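PDB 2BKL: prolyl endopeptidase from Myxococcus xanthus, which probably acts as a serine endopeptidase that cleaves oligopeptides on the carboxyl side of proline and, less readily, alanine. Local coordinates for residues F63-Y68 and V657-I661; P293-V297 and D317-L323; T341-R345 and R355-L359; S467-W471 and Y668-F672. All coordinates share one frame. Residues are numbered along the deposited sequence.

Contact 1: residues F63-Y68 and V657-I661; sequences FKELFY and VAKAI
Two helical ends cross: F63-F67 is the last turn of helix 56-67, V657-I661 the first of helix 657-674. Their N-to-C directions differ by 134°, and the segment axes approach to 9.9 Å. F63 lies nearest I661 (CA-CA 5.8 Å) and F67 nearest V657 (CA-CA 6.8 Å). At Y68 the backbone leaves the helix (phi/psi -87/116°).

All three aromatic residues take chi1 m. F63 starts toward V657-I661, its CB 3.9 Å from I661 CG2, but its ring runs on past them to S664, V665 and Y668 of the same helix. F67, chi2 near 8°, stays in the interface: its CB is 3.8 Å from V657 CG1, its CD2 3.7 Å from I661 CG1, and its ring edge meets the A660 carbonyl (CE2-O 3.7 Å). Alanine is small enough to admit that edge.

This joins the N-terminal helices to the C-terminal helix of the α/β-hydrolase domain, a feature of prolyl oligopeptidases, whose chain returns to that domain after the propeller.

Y68, chi2 -76°, lays a ring face on V657 (rotamer t), whose CG1 sits 3.5 Å from the ring centroid in a CH-pi contact. I661, rotamer mt, extends CD1 to 3.5 Å from Y68 CE2 and 3.8 Å from K64 CA. The amphipathic tyrosine suits this partly exposed place: its OH hydrogen-bonds E92, which also accepts from A658 N. K64 lends CA and CB while its amine leads away.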
loop_
_atom_site.group_PDB
_atom_site.type_symbol
_atom_site.label_atom_id
_atom_site.label_comp_id
_atom_site.label_asym_id
_atom_site.label_seq_id
_atom_site.Cartn_x
_atom_site.Cartn_y
_atom_site.Cartn_z
ATOM N N PHE A 63 -0.520 21.046 -11.949
ATOM C CA PHE A 63 0.070 20.021 -11.082
ATOM C C PHE A 63 1.310 20.565 -10.364
ATOM O O PHE A 63 1.588 20.183 -9.236
ATOM C CB PHE A 63 0.392 18.740 -11.850
ATOM C CG PHE A 63 -0.819 17.944 -12.273
ATOM C CD1 PHE A 63 -1.873 17.734 -11.406
ATOM C CD2 PHE A 63 -0.891 17.404 -13.536
ATOM C CE1 PHE A 63 -2.979 16.968 -11.790
ATOM C CE2 PHE A 63 -2.010 16.646 -13.931
ATOM C CZ PHE A 63 -3.043 16.449 -13.052
ATOM N N LYS A 64 2.042 21.490 -10.980
ATOM C CA LYS A 64 3.163 22.116 -10.282
ATOM C C LYS A 64 2.677 22.948 -9.081
ATOM O O LYS A 64 3.263 22.904 -8.003
ATOM C CB LYS A 64 3.999 22.953 -11.259
ATOM C CG LYS A 64 5.358 23.301 -10.714
ATOM C CD LYS A 64 6.198 24.033 -11.750
ATOM C CE LYS A 64 7.433 24.661 -11.105
ATOM N NZ LYS A 64 7.065 25.876 -10.332
ATOM N N GLU A 65 1.570 23.663 -9.253
ATOM C CA GLU A 65 0.961 24.451 -8.197
ATOM C C GLU A 65 0.444 23.556 -7.058
ATOM O O GLU A 65 0.468 23.938 -5.883
ATOM C CB GLU A 65 -0.158 25.301 -8.820
ATOM C CG GLU A 65 -1.021 26.136 -7.911
ATOM C CD GLU A 65 -1.945 27.083 -8.688
ATOM O OE1 GLU A 65 -2.355 26.746 -9.846
ATOM O OE2 GLU A 65 -2.273 28.167 -8.138
ATOM N N LEU A 66 0.008 22.347 -7.402
ATOM C CA LEU A 66 -0.645 21.462 -6.438
ATOM C C LEU A 66 0.294 20.487 -5.755
ATOM O O LEU A 66 0.112 20.178 -4.576
ATOM C CB LEU A 66 -1.740 20.645 -7.134
ATOM C CG LEU A 66 -2.968 21.423 -7.587
ATOM C CD1 LEU A 66 -3.831 20.560 -8.461
ATOM C CD2 LEU A 66 -3.728 21.967 -6.377
ATOM N N PHE A 67 1.269 19.946 -6.477
ATOM C CA PHE A 67 2.076 18.822 -5.953
ATOM C C PHE A 67 3.240 19.255 -5.075
ATOM O O PHE A 67 3.729 18.460 -4.265
ATOM C CB PHE A 67 2.629 17.935 -7.076
ATOM C CG PHE A 67 1.622 17.057 -7.745
ATOM C CD1 PHE A 67 0.256 17.155 -7.499
ATOM C CD2 PHE A 67 2.061 16.149 -8.674
ATOM C CE1 PHE A 67 -0.642 16.293 -8.152
ATOM C CE2 PHE A 67 1.178 15.303 -9.345
ATOM C CZ PHE A 67 -0.181 15.394 -9.087
ATOM N N TYR A 68 3.751 20.470 -5.266
ATOM C CA TYR A 68 4.785 20.991 -4.361
ATOM C C TYR A 68 4.051 21.639 -3.210
ATOM O O TYR A 68 3.287 22.578 -3.410
ATOM C CB TYR A 68 5.685 21.989 -5.073
ATOM C CG TYR A 68 6.643 21.361 -6.064
ATOM C CD1 TYR A 68 7.777 20.686 -5.636
ATOM C CD2 TYR A 68 6.420 21.457 -7.451
ATOM C CE1 TYR A 68 8.670 20.119 -6.552
ATOM C CE2 TYR A 68 7.277 20.898 -8.365
ATOM C CZ TYR A 68 8.405 20.209 -7.942
ATOM O OH TYR A 68 9.254 19.630 -8.885
ATOM N N VAL A 657 9.024 14.699 -6.999
ATOM C CA VAL A 657 7.812 15.433 -7.319
ATOM C C VAL A 657 7.736 15.770 -8.796
ATOM O O VAL A 657 6.666 15.644 -9.421
ATOM C CB VAL A 657 7.667 16.720 -6.486
ATOM C CG1 VAL A 657 6.403 17.488 -6.905
ATOM C CG2 VAL A 657 7.562 16.382 -5.020
ATOM N N ALA A 658 8.838 16.228 -9.372
ATOM C CA ALA A 658 8.820 16.542 -10.809
ATOM C C ALA A 658 8.375 15.378 -11.681
ATOM O O ALA A 658 7.694 15.589 -12.707
ATOM C CB ALA A 658 10.203 17.040 -11.271
ATOM N N LYS A 659 8.783 14.165 -11.328
ATOM C CA LYS A 659 8.376 12.979 -12.086
ATOM C C LYS A 659 6.917 12.615 -11.849
ATOM O O LYS A 659 6.217 12.156 -12.763
ATOM C CB LYS A 659 9.301 11.805 -11.775
ATOM C CG LYS A 659 10.758 12.015 -12.265
ATOM C CD LYS A 659 10.907 12.465 -13.723
ATOM C CE LYS A 659 12.371 12.543 -14.128
ATOM N NZ LYS A 659 13.155 13.525 -13.307
ATOM N N ALA A 660 6.409 12.855 -10.658
ATOM C CA ALA A 660 4.980 12.683 -10.377
ATOM C C ALA A 660 4.144 13.636 -11.221
ATOM O O ALA A 660 3.095 13.244 -11.723
ATOM C CB ALA A 660 4.716 12.870 -8.886
ATOM N N ILE A 661 4.614 14.874 -11.390
ATOM C CA ILE A 661 3.926 15.842 -12.244
ATOM C C ILE A 661 3.864 15.273 -13.647
ATOM O O ILE A 661 2.791 15.261 -14.256
ATOM C CB ILE A 661 4.614 17.222 -12.218
ATOM C CG1 ILE A 661 4.443 17.861 -10.855
ATOM C CG2 ILE A 661 4.014 18.135 -13.292
ATOM C CD1 ILE A 661 5.361 19.050 -10.565
#

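Contact 2: residues P293-V297 and D317-L323; sequences PRQRV and DSSASLL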
loop_
_atom_site.group_PDB
_atom_site.type_symbol
_atom_site.label_atom_id
_atom_site.label_comp_id
_atom_site.label_asym_id
_atom_site.label_seq_id
_atom_site.Cartn_x
_atom_site.Cartn_y
_atom_site.Cartn_z
ATOM N N PRO A 293 -15.313 -11.862 13.229
ATOM C CA PRO A 293 -14.948 -11.353 11.903
ATOM C C PRO A 293 -14.627 -9.857 11.835
ATOM O O PRO A 293 -13.732 -9.500 11.094
ATOM C CB PRO A 293 -16.170 -11.687 11.054
ATOM C CG PRO A 293 -16.727 -12.921 11.705
ATOM C CD PRO A 293 -16.522 -12.699 13.190
ATOM N N ARG A 294 -15.309 -9.016 12.625
ATOM C CA ARG A 294 -14.985 -7.590 12.717
ATOM C C ARG A 294 -14.021 -7.197 13.857
ATOM O O ARG A 294 -13.805 -6.009 14.108
ATOM C CB ARG A 294 -16.267 -6.776 12.816
ATOM C CG ARG A 294 -17.111 -6.786 11.530
ATOM C CD ARG A 294 -18.393 -5.972 11.661
ATOM N NE ARG A 294 -19.195 -6.441 12.793
ATOM C CZ ARG A 294 -20.127 -7.362 12.735
ATOM N NH1 ARG A 294 -20.458 -7.946 11.579
ATOM N NH2 ARG A 294 -20.753 -7.711 13.844
ATOM N N GLN A 295 -13.426 -8.211 14.491
ATOM C CA GLN A 295 -12.347 -8.119 15.481
ATOM C C GLN A 295 -12.792 -7.683 16.861
ATOM O O GLN A 295 -13.832 -7.046 17.060
ATOM C CB GLN A 295 -11.159 -7.269 14.983
ATOM C CG GLN A 295 -10.508 -7.884 13.754
ATOM C CD GLN A 295 -9.027 -7.606 13.596
ATOM O OE1 GLN A 295 -8.210 -8.527 13.706
ATOM N NE2 GLN A 295 -8.663 -6.359 13.318
ATOM N N ARG A 296 -11.970 -8.077 17.815
ATOM C CA ARG A 296 -12.194 -7.821 19.230
ATOM C C ARG A 296 -10.851 -7.789 19.936
ATOM O O ARG A 296 -9.819 -8.102 19.324
ATOM C CB ARG A 296 -13.111 -8.905 19.823
ATOM C CG ARG A 296 -12.614 -10.330 19.695
ATOM C CD ARG A 296 -13.590 -11.299 20.340
ATOM N NE ARG A 296 -13.353 -12.691 20.031
ATOM C CZ ARG A 296 -13.951 -13.691 20.674
ATOM N NH1 ARG A 296 -14.830 -13.449 21.646
ATOM N NH2 ARG A 296 -13.687 -14.933 20.338
ATOM N N VAL A 297 -10.855 -7.374 21.192
ATOM C CA VAL A 297 -9.639 -7.270 22.000
ATOM C C VAL A 297 -9.706 -8.095 23.274
ATOM O O VAL A 297 -10.658 -7.992 24.026
ATOM C CB VAL A 297 -9.274 -5.811 22.373
ATOM C CG1 VAL A 297 -7.900 -5.759 23.032
ATOM C CG2 VAL A 297 -9.307 -4.908 21.127
ATOM N N ASP A 317 -17.843 -5.321 17.841
ATOM C CA ASP A 317 -18.900 -4.330 17.676
ATOM C C ASP A 317 -20.076 -4.907 16.902
ATOM O O ASP A 317 -19.916 -5.821 16.105
ATOM C CB ASP A 317 -18.343 -3.082 16.985
ATOM C CG ASP A 317 -19.283 -1.898 17.095
ATOM O OD1 ASP A 317 -20.105 -1.707 16.174
ATOM O OD2 ASP A 317 -19.235 -1.109 18.054
ATOM N N SER A 318 -21.266 -4.369 17.149
ATOM C CA SER A 318 -22.467 -4.877 16.490
ATOM C C SER A 318 -22.444 -4.661 14.981
ATOM O O SER A 318 -23.080 -5.411 14.252
ATOM C CB SER A 318 -23.742 -4.276 17.117
ATOM O OG SER A 318 -23.766 -2.861 17.013
ATOM N N SER A 319 -21.722 -3.639 14.500
ATOM C CA SER A 319 -21.642 -3.373 13.080
ATOM C C SER A 319 -20.284 -2.903 12.558
ATOM O O SER A 319 -20.004 -3.140 11.397
ATOM C CB SER A 319 -22.705 -2.353 12.670
ATOM O OG SER A 319 -22.456 -1.106 13.274
ATOM N N ALA A 320 -19.468 -2.216 13.377
ATOM C CA ALA A 320 -18.246 -1.585 12.912
ATOM C C ALA A 320 -17.043 -2.531 12.876
ATOM O O ALA A 320 -16.953 -3.441 13.706
ATOM C CB ALA A 320 -17.905 -0.388 13.801
ATOM N N SER A 321 -16.148 -2.330 11.925
ATOM C CA SER A 321 -14.949 -3.148 11.801
ATOM C C SER A 321 -13.831 -2.523 12.614
ATOM O O SER A 321 -13.473 -1.374 12.396
ATOM C CB SER A 321 -14.499 -3.251 10.351
ATOM O OG SER A 321 -15.539 -3.787 9.543
ATOM N N LEU A 322 -13.238 -3.276 13.534
ATOM C CA LEU A 322 -12.130 -2.792 14.331
ATOM C C LEU A 322 -10.848 -3.037 13.565
ATOM O O LEU A 322 -10.553 -4.170 13.227
ATOM C CB LEU A 322 -12.107 -3.478 15.697
ATOM C CG LEU A 322 -10.943 -3.075 16.615
ATOM C CD1 LEU A 322 -10.907 -1.569 16.860
ATOM C CD2 LEU A 322 -10.979 -3.805 17.915
ATOM N N LEU A 323 -10.123 -1.964 13.218
ATOM C CA LEU A 323 -8.917 -2.062 12.374
ATOM C C LEU A 323 -7.626 -2.081 13.147
ATOM O O LEU A 323 -6.681 -2.747 12.737
ATOM C CB LEU A 323 -8.846 -0.892 11.385
ATOM C CG LEU A 323 -9.980 -0.661 10.426
ATOM C CD1 LEU A 323 -9.538 0.484 9.480
ATOM C CD2 LEU A 323 -10.340 -1.932 9.708
HETATM O O HOH W 1 -15.565 -4.845 16.050
HETATM O O HOH W 2 -6.403 -5.245 11.929
#
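R294 and Q295 form the end of a loop that turns into strand 296-300, and D317-A320 lead into strand 321-328; the backbones meet where R294 O accepts from L322 N at 2.8 Å. This is a junction between successive blades of the β-propeller, in which the loop entering the third strand of one blade meets the first strand of the next.

D317 builds the approach with an Asx turn, its OD1 taking S319 N at 3.0 Å and also A320 N at 2.9 Å. Separately, D317 O accepts from R294 NH2 at 3.1 Å; arginine is long enough to span the loop, with CD 3.3 Å from S319 O. L322 fills the apolar side, CD2 3.8 Å from V297 CG2, and also packs on L287 and Y336. Water 1 links R294 O to D317 N.

Q295, amide-ended, can mimic a strand's backbone: NE2 donates to L322 O at 2.9 Å and to water 2, which in turn donates to L323 O at 2.6 Å.

Contact 3: residues T341-R345 and R355-L359; sequences TSEVR and RTVQL
V344, chi1 t, overlaps V357, also t, with CG1 3.8 Å from CG2. These branched residues belong to the outer β-hairpin of a propeller blade, antiparallel strands 341-348 and 353-356, whose touching parts point 151° apart.

R345 and T356 are a non-hydrogen-bonded pair, CA-CA 4.4 Å, flanked by CA-H...O contacts of 3.6 Å from R345 CA to R355 O and from T356 CA to V344 O. Next along, V357 N donates to V344 O at 2.8 Å; water 3 replaces the return bond as the chains splay, accepting from V344 N (2.8 Å) and donating to V357 O (2.7 Å).

T356 (m), R345 and E343 share one face. E343 (chi1 t, chi2 t) sets CG 3.7 Å from T356 CG2, and R345 (chi1 m, then t, t) extends its guanidinium to E343, opposite charges pairing in a salt bridge with NE 2.9 Å from OE2. R345 also meets Y336 (cation-pi) and D317 (salt bridge). Beyond the hairpin, L359 (mt) turns back so that CD1 lies 3.5 Å from S342 O.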
loop_
_atom_site.group_PDB
_atom_site.type_symbol
_atom_site.label_atom_id
_atom_site.label_comp_id
_atom_site.label_asym_id
_atom_site.label_seq_id
_atom_site.Cartn_x
_atom_site.Cartn_y
_atom_site.Cartn_z
ATOM N N THR A 341 -15.928 4.499 6.567
ATOM C CA THR A 341 -15.515 5.756 7.165
ATOM C C THR A 341 -15.061 5.506 8.598
ATOM O O THR A 341 -15.719 4.820 9.361
ATOM C CB THR A 341 -16.729 6.712 7.123
ATOM O OG1 THR A 341 -17.071 6.982 5.752
ATOM C CG2 THR A 341 -16.422 8.057 7.739
ATOM N N SER A 342 -13.951 6.088 8.991
ATOM C CA SER A 342 -13.412 5.732 10.286
ATOM C C SER A 342 -13.979 6.565 11.436
ATOM O O SER A 342 -14.429 7.701 11.277
ATOM C CB SER A 342 -11.908 5.722 10.298
ATOM O OG SER A 342 -11.446 7.019 10.137
ATOM N N GLU A 343 -13.968 5.918 12.590
ATOM C CA GLU A 343 -14.337 6.495 13.869
ATOM C C GLU A 343 -13.294 6.034 14.864
ATOM O O GLU A 343 -12.861 4.883 14.824
ATOM C CB GLU A 343 -15.727 6.016 14.306
ATOM C CG GLU A 343 -16.137 6.473 15.703
ATOM C CD GLU A 343 -17.614 6.370 15.969
ATOM O OE1 GLU A 343 -18.345 7.302 15.570
ATOM O OE2 GLU A 343 -18.038 5.373 16.598
ATOM N N VAL A 344 -12.870 6.923 15.745
ATOM C CA VAL A 344 -11.838 6.609 16.713
ATOM C C VAL A 344 -12.429 6.721 18.115
ATOM O O VAL A 344 -13.050 7.709 18.477
ATOM C CB VAL A 344 -10.616 7.521 16.532
ATOM C CG1 VAL A 344 -9.551 7.192 17.593
ATOM C CG2 VAL A 344 -10.047 7.336 15.115
ATOM N N ARG A 345 -12.241 5.664 18.908
ATOM C CA ARG A 345 -12.807 5.564 20.257
ATOM C C ARG A 345 -11.699 5.322 21.276
ATOM O O ARG A 345 -10.783 4.508 21.056
ATOM C CB ARG A 345 -13.808 4.415 20.308
ATOM C CG ARG A 345 -14.970 4.554 19.337
ATOM C CD ARG A 345 -15.993 3.456 19.498
ATOM N NE ARG A 345 -16.925 3.431 18.378
ATOM C CZ ARG A 345 -17.660 2.380 18.028
ATOM N NH1 ARG A 345 -17.587 1.238 18.684
ATOM N NH2 ARG A 345 -18.475 2.473 16.984
ATOM N N ARG A 355 -14.531 7.966 25.506
ATOM C CA ARG A 355 -15.146 8.901 24.589
ATOM C C ARG A 355 -14.886 8.512 23.151
ATOM O O ARG A 355 -14.038 7.680 22.882
ATOM C CB ARG A 355 -14.629 10.310 24.854
ATOM C CG ARG A 355 -13.283 10.630 24.248
ATOM C CD ARG A 355 -12.786 11.983 24.669
ATOM N NE ARG A 355 -12.292 11.962 26.041
ATOM C CZ ARG A 355 -11.073 11.626 26.405
ATOM N NH1 ARG A 355 -10.161 11.328 25.499
ATOM N NH2 ARG A 355 -10.760 11.642 27.689
ATOM N N THR A 356 -15.622 9.123 22.235
ATOM C CA THR A 356 -15.380 9.057 20.808
ATOM C C THR A 356 -14.737 10.358 20.389
ATOM O O THR A 356 -15.169 11.450 20.779
ATOM C CB THR A 356 -16.717 8.837 20.075
ATOM O OG1 THR A 356 -17.225 7.526 20.402
ATOM C CG2 THR A 356 -16.535 8.799 18.573
ATOM N N VAL A 357 -13.667 10.241 19.614
ATOM C CA VAL A 357 -13.000 11.396 19.063
ATOM C C VAL A 357 -13.929 12.122 18.104
ATOM O O VAL A 357 -14.508 11.521 17.200
ATOM C CB VAL A 357 -11.686 11.014 18.364
ATOM C CG1 VAL A 357 -10.983 12.269 17.842
ATOM C CG2 VAL A 357 -10.774 10.309 19.301
ATOM N N GLN A 358 -14.125 13.422 18.315
ATOM C CA GLN A 358 -15.009 14.201 17.467
ATOM C C GLN A 358 -14.239 14.760 16.296
ATOM O O GLN A 358 -13.365 15.612 16.437
ATOM C CB GLN A 358 -15.647 15.328 18.277
ATOM C CG GLN A 358 -16.435 14.820 19.485
ATOM C CD GLN A 358 -17.602 13.925 19.122
ATOM O OE1 GLN A 358 -18.508 14.338 18.372
ATOM N NE2 GLN A 358 -17.624 12.714 19.663
ATOM N N LEU A 359 -14.566 14.239 15.119
ATOM C CA LEU A 359 -13.828 14.560 13.913
ATOM C C LEU A 359 -14.351 15.859 13.314
ATOM O O LEU A 359 -15.521 16.233 13.498
ATOM C CB LEU A 359 -13.965 13.433 12.897
ATOM C CG LEU A 359 -13.540 12.070 13.436
ATOM C CD1 LEU A 359 -13.792 10.978 12.388
ATOM C CD2 LEU A 359 -12.107 12.044 13.891
HETATM O O HOH W 3 -14.209 9.385 15.625
#

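Contact 4: residues S467-W471 and Y668-F672; sequences SILPW and YSFLF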
loop_
_atom_site.group_PDB
_atom_site.type_symbol
_atom_site.label_atom_id
_atom_site.label_comp_id
_atom_site.label_asym_id
_atom_site.label_seq_id
_atom_site.Cartn_x
_atom_site.Cartn_y
_atom_site.Cartn_z
ATOM N N SER A 467 -4.236 15.241 -7.179
ATOM C CA SER A 467 -4.124 14.824 -8.567
ATOM C C SER A 467 -5.436 14.767 -9.328
ATOM O O SER A 467 -5.422 14.838 -10.540
ATOM C CB SER A 467 -3.409 13.475 -8.685
ATOM O OG SER A 467 -4.159 12.428 -8.074
ATOM N N ILE A 468 -6.553 14.622 -8.622
ATOM C CA ILE A 468 -7.854 14.539 -9.257
ATOM C C ILE A 468 -8.477 15.916 -9.523
ATOM O O ILE A 468 -9.494 16.014 -10.188
ATOM C CB ILE A 468 -8.855 13.671 -8.455
ATOM C CG1 ILE A 468 -9.359 14.392 -7.205
ATOM C CG2 ILE A 468 -8.278 12.282 -8.172
ATOM C CD1 ILE A 468 -10.530 13.676 -6.567
ATOM N N LEU A 469 -7.884 17.002 -9.032
ATOM C CA LEU A 469 -8.559 18.291 -9.127
ATOM C C LEU A 469 -8.753 18.818 -10.569
ATOM O O LEU A 469 -9.835 19.264 -10.880
ATOM C CB LEU A 469 -7.927 19.350 -8.218
ATOM C CG LEU A 469 -8.096 19.042 -6.728
ATOM C CD1 LEU A 469 -7.294 20.058 -5.914
ATOM C CD2 LEU A 469 -9.554 19.065 -6.312
ATOM N N PRO A 470 -7.765 18.772 -11.462
ATOM C CA PRO A 470 -8.010 19.157 -12.865
ATOM C C PRO A 470 -9.140 18.336 -13.529
ATOM O O PRO A 470 -9.958 18.857 -14.291
ATOM C CB PRO A 470 -6.645 18.918 -13.522
ATOM C CG PRO A 470 -5.730 19.139 -12.409
ATOM C CD PRO A 470 -6.345 18.454 -11.229
ATOM N N TRP A 471 -9.252 17.074 -13.140
ATOM C CA TRP A 471 -10.294 16.199 -13.663
ATOM C C TRP A 471 -11.669 16.691 -13.226
ATOM O O TRP A 471 -12.548 16.875 -14.063
ATOM C CB TRP A 471 -10.019 14.773 -13.198
ATOM C CG TRP A 471 -10.940 13.709 -13.737
ATOM C CD1 TRP A 471 -11.947 13.055 -13.061
ATOM C CD2 TRP A 471 -10.946 13.191 -15.056
ATOM N NE1 TRP A 471 -12.574 12.171 -13.903
ATOM C CE2 TRP A 471 -11.939 12.200 -15.120
ATOM C CE3 TRP A 471 -10.177 13.443 -16.193
ATOM C CZ2 TRP A 471 -12.201 11.489 -16.289
ATOM C CZ3 TRP A 471 -10.422 12.725 -17.342
ATOM C CH2 TRP A 471 -11.425 11.751 -17.374
ATOM N N TYR A 668 -3.579 12.056 -17.378
ATOM C CA TYR A 668 -4.804 12.815 -17.609
ATOM C C TYR A 668 -4.897 13.289 -19.056
ATOM O O TYR A 668 -6.003 13.338 -19.607
ATOM C CB TYR A 668 -5.037 13.926 -16.540
ATOM C CG TYR A 668 -5.480 13.297 -15.218
ATOM C CD1 TYR A 668 -6.785 12.873 -15.052
ATOM C CD2 TYR A 668 -4.596 13.122 -14.152
ATOM C CE1 TYR A 668 -7.210 12.261 -13.866
ATOM C CE2 TYR A 668 -5.019 12.525 -12.939
ATOM C CZ TYR A 668 -6.340 12.098 -12.818
ATOM O OH TYR A 668 -6.809 11.473 -11.665
ATOM N N SER A 669 -3.769 13.562 -19.718
ATOM C CA SER A 669 -3.822 13.877 -21.139
ATOM C C SER A 669 -4.235 12.654 -22.000
ATOM O O SER A 669 -4.993 12.819 -22.943
ATOM C CB SER A 669 -2.551 14.588 -21.614
ATOM O OG SER A 669 -1.433 13.728 -21.704
ATOM N N PHE A 670 -3.813 11.440 -21.634
ATOM C CA PHE A 670 -4.304 10.198 -22.232
ATOM C C PHE A 670 -5.825 10.122 -22.102
ATOM O O PHE A 670 -6.540 9.872 -23.062
ATOM C CB PHE A 670 -3.622 8.993 -21.551
ATOM C CG PHE A 670 -4.273 7.660 -21.830
ATOM C CD1 PHE A 670 -4.075 6.987 -23.043
ATOM C CD2 PHE A 670 -5.052 7.054 -20.869
ATOM C CE1 PHE A 670 -4.660 5.735 -23.281
ATOM C CE2 PHE A 670 -5.630 5.847 -21.088
ATOM C CZ PHE A 670 -5.438 5.176 -22.306
ATOM N N LEU A 671 -6.322 10.357 -20.897
ATOM C CA LEU A 671 -7.754 10.289 -20.658
ATOM C C LEU A 671 -8.514 11.326 -21.477
ATOM O O LEU A 671 -9.571 11.010 -22.065
ATOM C CB LEU A 671 -8.081 10.411 -19.161
ATOM C CG LEU A 671 -7.612 9.229 -18.299
ATOM C CD1 LEU A 671 -8.014 9.446 -16.856
ATOM C CD2 LEU A 671 -8.176 7.902 -18.809
ATOM N N PHE A 672 -8.007 12.561 -21.495
ATOM C CA PHE A 672 -8.683 13.632 -22.222
ATOM C C PHE A 672 -8.765 13.253 -23.683
ATOM O O PHE A 672 -9.760 13.538 -24.330
ATOM C CB PHE A 672 -7.913 14.954 -22.102
ATOM C CG PHE A 672 -8.046 15.648 -20.788
ATOM C CD1 PHE A 672 -9.071 15.354 -19.900
ATOM C CD2 PHE A 672 -7.161 16.654 -20.459
ATOM C CE1 PHE A 672 -9.178 16.048 -18.688
ATOM C CE2 PHE A 672 -7.260 17.326 -19.249
ATOM C CZ PHE A 672 -8.283 17.019 -18.376
HETATM O O HOH W 4 -4.907 10.671 -9.902
#
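The large bump here is the indole of W471, swung out from helix 469-473 by chi1 t. It fits a hollow on helix 657-674 lined by Y668, L671 and F672, residues spaced i, i+3 and i+4 and so on one side of that helix. Its benzo rim meets two of them at one atom: CE3 is 3.6 Å from Y668 CD1 and 3.7 Å from F672 CE1. L671 covers one indole face, with CD1 over it and CB 3.8 Å from W471 CZ3. The planes of W471 and F672 are nearly parallel (10°) but meet rim to rim, whereas Y668 is tilted by 47°. Tryptophan suits the place because its flat bulk fills the hollow while NE1 still hydrogen-bonds V477 O.

Y668 is a second bump, filling the recess beside S467 and I468: its CE2 is 3.4 Å from S467 O and its OH is 3.9 Å from I468 CG2. Water 4 fills the remaining gap, 2.6 Å from S467 OG and 2.7 Å from Y668 OH.

L449 of strand 448-451 lies against W471, Y668 and L671, the helix-on-sheet layering of an α/β-hydrolase fold.

Overall arrangement
Contacts 1 and 4 share helix 657-674, centres about 13 Å apart; the F63 ring bridges them, its CE1 3.5 Å from S467 O and its CZ 3.8 Å from Y668 CD2. Contacts 2 and 3, centres about 14 Å apart, belong to the propeller and are tied by the salt bridge D317 OD2-R345 NH1 (2.9 Å), from the loop entering the blade to that blade's third strand. Contacts 1 and 2 lie on opposite sides of the chain's centre, their centres about 39 Å apart. The ligand pocket draws on both domains: W249 from the propeller, S533 and H651, probably catalytic, from the hydrolase domain. The helix of contacts 1 and 4 begins six residues after H651.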